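Local coordinates for protein ribonucleoside-diphosphate reductase, alpha chain (Actinobacillus ureae ATCC 25976, PDB 6DQX) that probably reduces ribonucleoside diphosphates to deoxyribonucleotides, as the catalytic alpha subunit of a class Id ribonucleotide reductase, at residues A[73-76]-A[77-81]; A[237-240]-A[241-245]; A[323-326]-A[327-330]; A[364-367]-A[368-371]. All coordinates share one frame; numbering follows the deposited sequence.

Contact 1: residues A[73-76]-A[77-81]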
ATOM      1  N   ALA A  73      16.192  39.038  10.588  1.00 17.35           N
ATOM      2  CA  ALA A  73      17.203  38.269   9.854  1.00 18.24           C
ATOM      3  C   ALA A  73      18.597  38.421  10.438  1.00 18.47           C
ATOM      4  O   ALA A  73      19.302  37.429  10.620  1.00 17.85           O
ATOM      5  CB  ALA A  73      17.211  38.651   8.378  1.00 17.90           C
ATOM      6  N   ASP A  74      18.990  39.655  10.742  1.00 19.52           N
ATOM      7  CA  ASP A  74      20.318  39.897  11.303  1.00 21.13           C
ATOM      8  C   ASP A  74      20.472  39.298  12.708  1.00 19.63           C
ATOM      9  O   ASP A  74      21.548  38.797  13.043  1.00 18.49           O
ATOM     10  CB  ASP A  74      20.679  41.395  11.296  1.00 23.57           C
ATOM     11  CG  ASP A  74      20.957  41.926   9.891  1.00 25.21           C
ATOM     12  OD1 ASP A  74      21.235  41.139   8.953  1.00 28.15           O
ATOM     13  OD2 ASP A  74      20.875  43.151   9.723  1.00 29.09           O
ATOM     14  N   LYS A  75      19.393  39.300  13.480  1.00 20.07           N
ATOM     15  CA  LYS A  75      19.403  38.630  14.803  1.00 20.22           C
ATOM     16  C   LYS A  75      19.558  37.133  14.642  1.00 17.87           C
ATOM     17  O   LYS A  75      20.436  36.534  15.250  1.00 15.77           O
ATOM     18  CB  LYS A  75      18.147  38.934  15.602  1.00 23.86           C
ATOM     19  CG  LYS A  75      18.238  40.200  16.429  1.00 29.57           C
ATOM     20  CD  LYS A  75      17.095  40.325  17.434  1.00 31.70           C
ATOM     21  CE  LYS A  75      17.214  39.345  18.603  1.00 33.68           C
ATOM     22  NZ  LYS A  75      18.254  39.688  19.626  1.00 35.35           N
ATOM     23  N   PHE A  76      18.713  36.536  13.791  1.00 16.93           N
ATOM     24  CA  PHE A  76      18.826  35.104  13.518  1.00 16.07           C
ATOM     25  C   PHE A  76      20.207  34.741  12.962  1.00 15.76           C
ATOM     26  O   PHE A  76      20.830  33.770  13.402  1.00 15.37           O
ATOM     27  CB  PHE A  76      17.705  34.686  12.565  1.00 16.48           C
ATOM     28  CG  PHE A  76      17.688  33.227  12.246  1.00 17.15           C
ATOM     29  CD1 PHE A  76      18.398  32.740  11.164  1.00 17.57           C
ATOM     30  CD2 PHE A  76      16.878  32.353  12.965  1.00 17.53           C
ATOM     31  CE1 PHE A  76      18.376  31.390  10.845  1.00 18.07           C
ATOM     32  CE2 PHE A  76      16.835  31.008  12.643  1.00 17.47           C
ATOM     33  CZ  PHE A  76      17.572  30.529  11.575  1.00 17.53           C
ATOM     34  N   TYR A  77      20.704  35.535  12.010  1.00 16.12           N
ATOM     35  CA  TYR A  77      22.022  35.301  11.420  1.00 16.43           C
ATOM     36  C   TYR A  77      23.138  35.371  12.473  1.00 15.66           C
ATOM     37  O   TYR A  77      24.019  34.496  12.512  1.00 14.26           O
ATOM     38  CB  TYR A  77      22.279  36.299  10.276  1.00 17.27           C
ATOM     39  CG  TYR A  77      23.509  35.991   9.444  1.00 17.63           C
ATOM     40  CD1 TYR A  77      23.456  35.062   8.401  1.00 18.67           C
ATOM     41  CD2 TYR A  77      24.719  36.627   9.689  1.00 18.45           C
ATOM     42  CE1 TYR A  77      24.578  34.786   7.634  1.00 18.85           C
ATOM     43  CE2 TYR A  77      25.850  36.353   8.923  1.00 19.11           C
ATOM     44  CZ  TYR A  77      25.765  35.431   7.892  1.00 18.69           C
ATOM     45  OH  TYR A  77      26.868  35.150   7.121  1.00 19.88           O
ATOM     46  N   HIS A  78      23.053  36.357  13.365  1.00 15.69           N
ATOM     47  CA  HIS A  78      24.025  36.505  14.453  1.00 16.53           C
ATOM     48  C   HIS A  78      24.080  35.276  15.334  1.00 15.36           C
ATOM     49  O   HIS A  78      25.159  34.734  15.615  1.00 14.52           O
ATOM     50  CB  HIS A  78      23.764  37.762  15.312  1.00 17.77           C
ATOM     51  CG  HIS A  78      24.675  37.868  16.500  1.00 19.27           C
ATOM     52  ND1 HIS A  78      26.031  38.086  16.379  1.00 21.09           N
ATOM     53  CD2 HIS A  78      24.432  37.751  17.829  1.00 20.79           C
ATOM     54  CE1 HIS A  78      26.583  38.097  17.582  1.00 21.19           C
ATOM     55  NE2 HIS A  78      25.634  37.893  18.478  1.00 21.10           N
ATOM     56  N   TYR A  79      22.914  34.808  15.767  1.00 15.48           N
ATOM     57  CA  TYR A  79      22.888  33.619  16.588  1.00 15.17           C
ATOM     58  C   TYR A  79      23.397  32.372  15.869  1.00 14.37           C
ATOM     59  O   TYR A  79      24.137  31.555  16.481  1.00 14.53           O
ATOM     60  CB  TYR A  79      21.501  33.424  17.198  1.00 16.09           C
ATOM     61  CG  TYR A  79      21.087  34.524  18.163  1.00 16.86           C
ATOM     62  CD1 TYR A  79      22.002  35.098  19.069  1.00 18.19           C
ATOM     63  CD2 TYR A  79      19.769  34.971  18.203  1.00 18.34           C
ATOM     64  CE1 TYR A  79      21.607  36.087  19.965  1.00 19.39           C
ATOM     65  CE2 TYR A  79      19.368  35.958  19.089  1.00 18.36           C
ATOM     66  CZ  TYR A  79      20.277  36.513  19.963  1.00 19.47           C
ATOM     67  OH  TYR A  79      19.854  37.482  20.847  1.00 18.94           O
ATOM     68  N   MET A  80      23.073  32.237  14.579  1.00 14.72           N
ATOM     69  CA  MET A  80      23.701  31.193  13.765  1.00 15.64           C
ATOM     70  C   MET A  80      25.215  31.317  13.779  1.00 14.85           C
ATOM     71  O   MET A  80      25.946  30.310  13.960  1.00 14.34           O
ATOM     72  CB  MET A  80      23.173  31.204  12.314  1.00 16.34           C
ATOM     73  CG  MET A  80      21.726  30.761  12.158  1.00 17.67           C
ATOM     74  SD  MET A  80      21.482  28.993  12.411  1.00 17.93           S
ATOM     75  CE  MET A  80      22.167  28.359  10.881  1.00 19.28           C
ATOM     76  N   ALA A  81      25.688  32.539  13.534  1.00 14.88           N
ATOM     77  CA  ALA A  81      27.135  32.853  13.524  1.00 15.56           C
ATOM     78  C   ALA A  81      27.861  32.470  14.816  1.00 15.83           C
ATOM     79  O   ALA A  81      28.976  31.960  14.774  1.00 15.03           O
ATOM     80  CB  ALA A  81      27.360  34.333  13.190  1.00 15.61           C
TER
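K75 and Y79 meet one helical turn apart, their side chains side by side and pointing the same way. K75 NZ donates a hydrogen bond to Y79 OH at 3.0 Å. The lysine chain bends at chi3 and chi4 (72° and 75°), and these bends swing the amine over to the phenol oxygen. F76 and M80 form the second pair, again one turn apart. F76 CE1 lies 3.7 Å from M80 CG. M80 SD stands 4.8 Å from the centroid of the F76 ring, an oblique Met-aromatic contact. Both are i to i+4 pairings along one alpha helix, and backbone bonds set their spacing. Y79 N donates to K75 O at 3.1 Å, and M80 N donates to F76 O at 3.0 Å. Y77 N to A73 O and H78 N to D74 O continue the alpha-helical pattern. K75 NZ also has a weak, long ion pair with E307. The stretch belongs to helix 72-82, with F76, Y79 and M80 buried. A73, F76, Y77 and M80 pack on helix 52-67. K75, F76 and Y79 rest on helix 308-327, and F76 and M80 also touch strand 85-87.

Contact 2: residues A[237-240]-A[241-245]; sequences LQRK and TETGI
R239 O is gripped by two donors from T243. T243 OG1 donates at 2.7 Å from above the carbonyl plane. T243 N donates from the opposite face at 2.8 Å. T243 OG1 sits between its own backbone N and carbonyl carbon (chi1 64°), which turns the hydroxyl back to the preceding turn. T243 OG1 in turn accepts from I245 N at 3.2 Å, an ST turn. This hydroxyl thus joins the last turn of helix 227-243 to the exit. L237 O is held in a similar way by two donors of T241, the backbone N and the hydroxyl, again from opposite faces. T241 OG1 lies 3.2 Å from L237 O and has a further partner in Q553.

R239 NH2 forms a salt bridge with E242 OE1 at 2.9 Å. The guanidinium and carboxylate planes are 69° apart, so the two groups do not lie flat together. Bends at chi2 and chi3 fold the arginine back to reach the glutamate. T243 CG2 lies near R239 NH1, which also makes a weak hydrogen bond to I198 O.

G244 leaves the helix with positive phi (93°). Its N still donates to K240 O at 2.8 Å, from above the carbonyl plane. Its own O accepts from K240 NZ, also at 2.8 Å. That amine bonds P246 O and Y551 O as well.

The buried lysine therefore ties three backbone carbonyls together. These would probably stabilise its positive charge where the helix end meets strand 549-554.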
ATOM      1  N   LEU A 237      11.539  -7.505  27.010  1.00 29.28           N
ATOM      2  CA  LEU A 237      12.925  -7.193  27.446  1.00 30.27           C
ATOM      3  C   LEU A 237      13.967  -8.019  26.691  1.00 29.63           C
ATOM      4  O   LEU A 237      15.027  -7.502  26.341  1.00 28.90           O
ATOM      5  CB  LEU A 237      13.116  -7.409  28.959  1.00 31.46           C
ATOM      6  CG  LEU A 237      12.273  -6.636  29.978  1.00 34.36           C
ATOM      7  CD1 LEU A 237      12.779  -6.942  31.381  1.00 36.36           C
ATOM      8  CD2 LEU A 237      12.262  -5.144  29.720  1.00 33.70           C
ATOM      9  N   GLN A 238      13.669  -9.295  26.446  1.00 32.70           N
ATOM     10  CA  GLN A 238      14.549 -10.168  25.634  1.00 32.59           C
ATOM     11  C   GLN A 238      14.703  -9.615  24.219  1.00 29.39           C
ATOM     12  O   GLN A 238      15.806  -9.525  23.702  1.00 27.75           O
ATOM     13  CB  GLN A 238      14.014 -11.604  25.573  1.00 36.32           C
ATOM     14  CG  GLN A 238      14.979 -12.632  24.978  1.00 41.11           C
ATOM     15  CD  GLN A 238      14.313 -13.972  24.626  1.00 46.57           C
ATOM     16  OE1 GLN A 238      13.103 -14.159  24.803  1.00 49.58           O
ATOM     17  NE2 GLN A 238      15.114 -14.914  24.121  1.00 46.47           N
ATOM     18  N   ARG A 239      13.587  -9.218  23.604  1.00 29.54           N
ATOM     19  CA  ARG A 239      13.612  -8.614  22.268  1.00 28.99           C
ATOM     20  C   ARG A 239      14.448  -7.314  22.205  1.00 26.37           C
ATOM     21  O   ARG A 239      15.188  -7.070  21.258  1.00 26.74           O
ATOM     22  CB  ARG A 239      12.172  -8.345  21.790  1.00 32.05           C
ATOM     23  CG  ARG A 239      11.290  -9.589  21.618  1.00 35.26           C
ATOM     24  CD  ARG A 239      11.887 -10.603  20.645  1.00 38.18           C
ATOM     25  NE  ARG A 239      12.274  -9.958  19.385  1.00 40.92           N
ATOM     26  CZ  ARG A 239      13.275 -10.328  18.581  1.00 44.37           C
ATOM     27  NH1 ARG A 239      13.503  -9.634  17.462  1.00 46.43           N
ATOM     28  NH2 ARG A 239      14.061 -11.371  18.870  1.00 47.64           N
ATOM     29  N   LYS A 240      14.350  -6.506  23.251  1.00 26.05           N
ATOM     30  CA  LYS A 240      15.052  -5.222  23.322  1.00 24.73           C
ATOM     31  C   LYS A 240      16.566  -5.374  23.510  1.00 25.07           C
ATOM     32  O   LYS A 240      17.361  -4.597  22.963  1.00 23.11           O
ATOM     33  CB  LYS A 240      14.438  -4.389  24.443  1.00 25.04           C
ATOM     34  CG  LYS A 240      14.648  -2.908  24.254  1.00 23.08           C
ATOM     35  CD  LYS A 240      13.658  -2.100  25.085  1.00 21.50           C
ATOM     36  CE  LYS A 240      13.958  -0.625  24.928  1.00 20.05           C
ATOM     37  NZ  LYS A 240      14.001  -0.187  23.520  1.00 19.38           N
ATOM     38  N   THR A 241      16.971  -6.385  24.280  1.00 26.14           N
ATOM     39  CA  THR A 241      18.392  -6.714  24.393  1.00 28.42           C
ATOM     40  C   THR A 241      18.936  -7.184  23.039  1.00 27.53           C
ATOM     41  O   THR A 241      19.970  -6.705  22.579  1.00 29.11           O
ATOM     42  CB  THR A 241      18.628  -7.744  25.522  1.00 28.44           C
ATOM     43  OG1 THR A 241      18.180  -7.173  26.755  1.00 28.58           O
ATOM     44  CG2 THR A 241      20.105  -8.106  25.652  1.00 29.78           C
ATOM     45  N   GLU A 242      18.203  -8.073  22.388  1.00 30.80           N
ATOM     46  CA  GLU A 242      18.607  -8.633  21.086  1.00 33.53           C
ATOM     47  C   GLU A 242      18.626  -7.637  19.932  1.00 33.61           C
ATOM     48  O   GLU A 242      19.530  -7.688  19.107  1.00 31.24           O
ATOM     49  CB  GLU A 242      17.716  -9.825  20.735  1.00 37.77           C
ATOM     50  CG  GLU A 242      17.929 -10.989  21.696  1.00 41.75           C
ATOM     51  CD  GLU A 242      16.948 -12.141  21.527  1.00 45.60           C
ATOM     52  OE1 GLU A 242      15.764 -11.916  21.151  1.00 48.27           O
ATOM     53  OE2 GLU A 242      17.378 -13.282  21.813  1.00 46.07           O
ATOM     54  N   THR A 243      17.648  -6.726  19.880  1.00 33.86           N
ATOM     55  CA  THR A 243      17.488  -5.811  18.729  1.00 34.04           C
ATOM     56  C   THR A 243      17.621  -4.303  19.005  1.00 32.60           C
ATOM     57  O   THR A 243      17.802  -3.514  18.073  1.00 29.93           O
ATOM     58  CB  THR A 243      16.122  -6.049  18.043  1.00 34.73           C
ATOM     59  OG1 THR A 243      15.045  -5.716  18.930  1.00 36.01           O
ATOM     60  CG2 THR A 243      15.987  -7.513  17.623  1.00 35.84           C
ATOM     61  N   GLY A 244      17.539  -3.907  20.274  1.00 29.31           N
ATOM     62  CA  GLY A 244      17.437  -2.501  20.643  1.00 28.75           C
ATOM     63  C   GLY A 244      15.995  -2.047  20.807  1.00 26.62           C
ATOM     64  O   GLY A 244      15.738  -1.087  21.526  1.00 24.42           O
ATOM     65  N   ILE A 245      15.058  -2.750  20.166  1.00 24.85           N
ATOM     66  CA  ILE A 245      13.655  -2.375  20.130  1.00 24.90           C
ATOM     67  C   ILE A 245      12.824  -3.560  20.647  1.00 23.26           C
ATOM     68  O   ILE A 245      13.375  -4.673  20.807  1.00 24.83           O
ATOM     69  CB  ILE A 245      13.271  -1.904  18.704  1.00 25.44           C
ATOM     70  CG1 ILE A 245      13.193  -3.089  17.716  1.00 26.79           C
ATOM     71  CG2 ILE A 245      14.232  -0.831  18.227  1.00 25.60           C
ATOM     72  CD1 ILE A 245      12.291  -2.810  16.542  1.00 27.21           C
TER

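Contact 3: residues A[323-326]-A[327-330]; sequences FIEK and SKDM
S327 bonds back to F323 twice. S327 N and S327 OG each donate to F323 O, both at 2.8 Å. The hydroxyl occupies the position between its backbone N and carbonyl carbon (chi1 63°), which brings it round to that oxygen. S327 also lies over one face of the F323 ring. Its CB makes a CH-pi contact 4.0 Å from the ring centroid, 22° off the normal. OG sits over the same face, offset toward the rim, and has a further bond with H337 ND1.

K328 comes next. Its extended chain runs beside E325, and its NZ makes a salt bridge to E325 OE1 at 2.8 Å. The amine meets the syn side of the carboxylate, 28° out of its plane.

D329 is linked to the helix through water. The water donates to E325 O at 2.7 Å and to D329 OD1 at 2.9 Å. It bridges a helix carbonyl to the loop.

M330 ends a type I turn that begins at S327, with M330 N bonded to S327 O at 3.2 Å. Its CG is anti to the carbonyl carbon, and SD comes to 3.2 Å from K326 O.

The contact joins the C-terminal part of helix 308-327 to the loop before helix 334-343. F323, I324 and K328 touch that next helix. K326 NZ bonds the carbonyls of L97 and G100 in a neighbouring loop.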
ATOM      1  N   PHE A 323       4.834  24.885   6.249  1.00 18.13           N
ATOM      2  CA  PHE A 323       4.204  23.589   6.106  1.00 17.42           C
ATOM      3  C   PHE A 323       2.717  23.763   5.790  1.00 17.88           C
ATOM      4  O   PHE A 323       2.192  23.086   4.891  1.00 18.52           O
ATOM      5  CB  PHE A 323       4.392  22.665   7.317  1.00 17.35           C
ATOM      6  CG  PHE A 323       3.510  21.464   7.268  1.00 16.91           C
ATOM      7  CD1 PHE A 323       3.870  20.354   6.495  1.00 17.19           C
ATOM      8  CD2 PHE A 323       2.275  21.462   7.898  1.00 16.20           C
ATOM      9  CE1 PHE A 323       3.019  19.268   6.390  1.00 17.53           C
ATOM     10  CE2 PHE A 323       1.418  20.371   7.795  1.00 16.64           C
ATOM     11  CZ  PHE A 323       1.794  19.273   7.047  1.00 17.84           C
ATOM     12  N   ILE A 324       2.038  24.631   6.530  1.00 17.32           N
ATOM     13  CA  ILE A 324       0.601  24.847   6.315  1.00 17.40           C
ATOM     14  C   ILE A 324       0.375  25.291   4.865  1.00 18.17           C
ATOM     15  O   ILE A 324      -0.486  24.713   4.194  1.00 18.58           O
ATOM     16  CB  ILE A 324       0.011  25.822   7.362  1.00 17.61           C
ATOM     17  CG1 ILE A 324      -0.031  25.141   8.743  1.00 17.44           C
ATOM     18  CG2 ILE A 324      -1.399  26.323   6.987  1.00 17.19           C
ATOM     19  CD1 ILE A 324      -0.024  26.114   9.901  1.00 16.57           C
ATOM     20  N   GLU A 325       1.134  26.280   4.392  1.00 18.79           N
ATOM     21  CA  GLU A 325       0.938  26.828   3.025  1.00 21.62           C
ATOM     22  C   GLU A 325       1.196  25.764   1.947  1.00 22.21           C
ATOM     23  O   GLU A 325       0.433  25.652   0.971  1.00 21.32           O
ATOM     24  CB  GLU A 325       1.833  28.055   2.803  1.00 23.26           C
ATOM     25  CG  GLU A 325       1.757  28.745   1.440  1.00 25.72           C
ATOM     26  CD  GLU A 325       0.356  29.209   1.053  1.00 28.82           C
ATOM     27  OE1 GLU A 325       0.090  29.289  -0.172  1.00 30.85           O
ATOM     28  OE2 GLU A 325      -0.481  29.490   1.951  1.00 30.90           O
ATOM     29  N   LYS A 326       2.265  24.993   2.127  1.00 21.96           N
ATOM     30  CA  LYS A 326       2.647  23.952   1.173  1.00 22.90           C
ATOM     31  C   LYS A 326       1.695  22.774   1.144  1.00 22.75           C
ATOM     32  O   LYS A 326       1.419  22.216   0.061  1.00 23.41           O
ATOM     33  CB  LYS A 326       4.062  23.440   1.463  1.00 23.85           C
ATOM     34  CG  LYS A 326       5.161  24.395   1.060  1.00 26.09           C
ATOM     35  CD  LYS A 326       6.509  23.711   1.208  1.00 28.68           C
ATOM     36  CE  LYS A 326       7.627  24.496   0.563  1.00 29.59           C
ATOM     37  NZ  LYS A 326       8.846  23.634   0.543  1.00 29.93           N
ATOM     38  N   SER A 327       1.215  22.371   2.322  1.00 19.98           N
ATOM     39  CA  SER A 327       0.332  21.212   2.443  1.00 20.21           C
ATOM     40  C   SER A 327      -1.120  21.441   2.054  1.00 20.08           C
ATOM     41  O   SER A 327      -1.856  20.465   1.917  1.00 20.41           O
ATOM     42  CB  SER A 327       0.366  20.637   3.865  1.00 19.04           C
ATOM     43  OG  SER A 327      -0.112  21.572   4.796  1.00 18.15           O
ATOM     44  N   LYS A 328      -1.549  22.700   1.878  1.00 21.38           N
ATOM     45  CA  LYS A 328      -2.973  22.997   1.691  1.00 21.80           C
ATOM     46  C   LYS A 328      -3.570  22.353   0.438  1.00 23.33           C
ATOM     47  O   LYS A 328      -4.759  22.093   0.401  1.00 24.38           O
ATOM     48  CB  LYS A 328      -3.223  24.515   1.635  1.00 22.87           C
ATOM     49  CG  LYS A 328      -2.831  25.167   0.327  1.00 25.01           C
ATOM     50  CD  LYS A 328      -2.997  26.685   0.367  1.00 29.05           C
ATOM     51  CE  LYS A 328      -2.534  27.275  -0.961  1.00 31.48           C
ATOM     52  NZ  LYS A 328      -2.502  28.760  -0.969  1.00 34.14           N
ATOM     53  N   ASP A 329      -2.741  22.122  -0.570  1.00 24.38           N
ATOM     54  CA  ASP A 329      -3.190  21.536  -1.833  1.00 29.12           C
ATOM     55  C   ASP A 329      -2.397  20.271  -2.154  1.00 30.37           C
ATOM     56  O   ASP A 329      -2.312  19.870  -3.324  1.00 30.67           O
ATOM     57  CB  ASP A 329      -3.053  22.572  -2.960  1.00 33.50           C
ATOM     58  CG  ASP A 329      -1.662  23.217  -3.018  1.00 38.24           C
ATOM     59  OD1 ASP A 329      -0.758  22.824  -2.241  1.00 41.25           O
ATOM     60  OD2 ASP A 329      -1.480  24.145  -3.833  1.00 45.22           O
ATOM     61  N   MET A 330      -1.818  19.633  -1.135  1.00 28.10           N
ATOM     62  CA  MET A 330      -1.009  18.444  -1.363  1.00 31.32           C
ATOM     63  C   MET A 330      -1.874  17.223  -1.194  1.00 30.38           C
ATOM     64  O   MET A 330      -2.489  17.009  -0.124  1.00 27.80           O
ATOM     65  CB  MET A 330       0.243  18.373  -0.489  1.00 33.26           C
ATOM     66  CG  MET A 330       1.380  19.163  -1.099  1.00 35.08           C
ATOM     67  SD  MET A 330       2.844  19.361  -0.063  1.00 38.77           S
ATOM     68  CE  MET A 330       3.492  17.707  -0.179  1.00 39.10           C
TER
HETATM   69  O   HOH W   1       0.502  25.333  -1.736  1.00 31.35           O

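Contact 4: residues A[364-367]-A[368-371]; sequences FDSF and QAMQ
The F367 ring and the Q371 side-chain amide meet at an oblique angle, their planes 44° apart. F367 directly follows S366, the N-cap residue of helix 367-395, and Q371 lies one turn on. The nearest side-chain atoms of the pair are F367 CE2 and Q371 NE2, at 3.3 Å. Q371 CD also comes to 3.5 Å from F367 CE2. The amide therefore comes obliquely onto the CE2 side of the ring. F367 CG is anti to the backbone N (chi1 -179°), which carries the ring alongside the first helical turn and within reach of Q371.

A369 N donates to S366 OG at 3.1 Å, with an N-H...O angle of 159°. This is the capping bond to an amide of the first turn, which lacks an i-4 helical carbonyl partner. S366 OG has a second partner in A363 O, so the hydroxyl connects the incoming loop to the helix start. The regular backbone pattern follows at once: M370 N bonds S366 O, and Q371 N bonds F367 O at 3.0 Å.

Further back, buried F364 meets W353 and the edge-to-face partner H354, both of helix 353-359. The loop and the new helix are both set against helix 502-513, through F364, A369 on Q508, and M370 O bonded to Q511 NE2. F364 O lies 3.2 Å from A369 CB, the methyl of A369.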
ATOM      1  N   PHE A 364      29.173  13.843  34.228  1.00 17.87           N
ATOM      2  CA  PHE A 364      27.786  13.653  33.797  1.00 17.66           C
ATOM      3  C   PHE A 364      26.870  13.222  34.936  1.00 18.17           C
ATOM      4  O   PHE A 364      25.825  13.834  35.168  1.00 18.17           O
ATOM      5  CB  PHE A 364      27.731  12.614  32.668  1.00 17.99           C
ATOM      6  CG  PHE A 364      26.360  12.431  32.066  1.00 17.19           C
ATOM      7  CD1 PHE A 364      25.435  11.566  32.636  1.00 18.01           C
ATOM      8  CD2 PHE A 364      26.006  13.132  30.915  1.00 18.12           C
ATOM      9  CE1 PHE A 364      24.179  11.406  32.066  1.00 18.94           C
ATOM     10  CE2 PHE A 364      24.742  12.977  30.346  1.00 17.59           C
ATOM     11  CZ  PHE A 364      23.842  12.122  30.924  1.00 17.59           C
ATOM     12  N   ASP A 365      27.269  12.166  35.639  1.00 18.22           N
ATOM     13  CA  ASP A 365      26.512  11.640  36.774  1.00 19.34           C
ATOM     14  C   ASP A 365      26.979  12.351  38.049  1.00 19.73           C
ATOM     15  O   ASP A 365      27.838  11.838  38.749  1.00 19.19           O
ATOM     16  CB  ASP A 365      26.753  10.131  36.897  1.00 21.39           C
ATOM     17  CG  ASP A 365      26.041   9.486  38.091  1.00 22.77           C
ATOM     18  OD1 ASP A 365      25.115  10.090  38.662  1.00 24.45           O
ATOM     19  OD2 ASP A 365      26.428   8.351  38.448  1.00 24.77           O
ATOM     20  N   SER A 366      26.421  13.526  38.318  1.00 17.18           N
ATOM     21  CA  SER A 366      26.779  14.286  39.521  1.00 16.53           C
ATOM     22  C   SER A 366      25.652  15.199  39.998  1.00 17.28           C
ATOM     23  O   SER A 366      24.778  15.580  39.235  1.00 16.49           O
ATOM     24  CB  SER A 366      28.040  15.116  39.267  1.00 15.60           C
ATOM     25  OG  SER A 366      27.814  16.170  38.365  1.00 14.39           O
ATOM     26  N   PHE A 367      25.715  15.597  41.269  1.00 16.83           N
ATOM     27  CA  PHE A 367      24.794  16.581  41.802  1.00 17.17           C
ATOM     28  C   PHE A 367      24.885  17.904  41.051  1.00 16.83           C
ATOM     29  O   PHE A 367      23.858  18.512  40.754  1.00 17.57           O
ATOM     30  CB  PHE A 367      25.116  16.772  43.290  1.00 19.14           C
ATOM     31  CG  PHE A 367      24.223  17.743  43.991  1.00 20.36           C
ATOM     32  CD1 PHE A 367      22.990  17.337  44.456  1.00 21.69           C
ATOM     33  CD2 PHE A 367      24.606  19.052  44.166  1.00 21.59           C
ATOM     34  CE1 PHE A 367      22.151  18.235  45.100  1.00 22.66           C
ATOM     35  CE2 PHE A 367      23.792  19.949  44.830  1.00 21.79           C
ATOM     36  CZ  PHE A 367      22.567  19.533  45.307  1.00 21.93           C
ATOM     37  N   GLN A 368      26.096  18.361  40.729  1.00 16.58           N
ATOM     38  CA  GLN A 368      26.261  19.617  39.996  1.00 18.03           C
ATOM     39  C   GLN A 368      25.625  19.552  38.593  1.00 16.12           C
ATOM     40  O   GLN A 368      25.010  20.533  38.145  1.00 15.04           O
ATOM     41  CB  GLN A 368      27.718  20.044  39.889  1.00 21.25           C
ATOM     42  CG  GLN A 368      28.284  20.585  41.196  1.00 25.81           C
ATOM     43  CD  GLN A 368      29.789  20.834  41.141  1.00 29.00           C
ATOM     44  OE1 GLN A 368      30.463  20.519  40.142  1.00 32.64           O
ATOM     45  NE2 GLN A 368      30.324  21.443  42.205  1.00 33.81           N
ATOM     46  N   ALA A 369      25.748  18.408  37.937  1.00 15.34           N
ATOM     47  CA  ALA A 369      25.026  18.187  36.641  1.00 15.52           C
ATOM     48  C   ALA A 369      23.519  18.346  36.807  1.00 15.39           C
ATOM     49  O   ALA A 369      22.866  19.026  36.013  1.00 15.56           O
ATOM     50  CB  ALA A 369      25.334  16.815  36.091  1.00 15.72           C
ATOM     51  N   MET A 370      22.970  17.756  37.871  1.00 15.83           N
ATOM     52  CA  MET A 370      21.548  17.889  38.147  1.00 16.53           C
ATOM     53  C   MET A 370      21.147  19.339  38.376  1.00 15.92           C
ATOM     54  O   MET A 370      20.098  19.766  37.908  1.00 14.45           O
ATOM     55  CB  MET A 370      21.125  17.025  39.321  1.00 19.83           C
ATOM     56  CG  MET A 370      21.300  15.548  39.066  1.00 24.11           C
ATOM     57  SD  MET A 370      20.429  14.555  40.263  1.00 31.19           S
ATOM     58  CE  MET A 370      18.749  14.678  39.666  1.00 32.39           C
ATOM     59  N   GLN A 371      21.987  20.119  39.074  1.00 14.95           N
ATOM     60  CA  GLN A 371      21.705  21.552  39.215  1.00 15.40           C
ATOM     61  C   GLN A 371      21.637  22.288  37.898  1.00 14.94           C
ATOM     62  O   GLN A 371      20.748  23.122  37.686  1.00 14.24           O
ATOM     63  CB  GLN A 371      22.746  22.242  40.099  1.00 16.26           C
ATOM     64  CG  GLN A 371      22.744  21.679  41.493  1.00 17.43           C
ATOM     65  CD  GLN A 371      23.754  22.395  42.365  1.00 19.62           C
ATOM     66  OE1 GLN A 371      24.931  22.516  41.992  1.00 21.17           O
ATOM     67  NE2 GLN A 371      23.291  22.932  43.503  1.00 21.74           N
TER

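Overall arrangement
All four contacts are local and follow in series along the chain; none nests in or crosses another. Contact 1 comes first, inside helix 72-82. Contact 2 ends helix 227-243 and turns the chain toward strand 247-249. Contact 3 lies at the C-terminal part of helix 308-327, the helix whose first turns pack on contact 1. Contact 4 starts helix 367-395. Contacts 2, 3 and 4 all belong to the barrel domain. Contacts 1 and 2 are on opposite sides of the chain's centre, as are 3 and 4, with centres about 44 Å apart in both cases. Contacts 1 and 3 are closest, their centres about 27 Å apart. No two contacts touch.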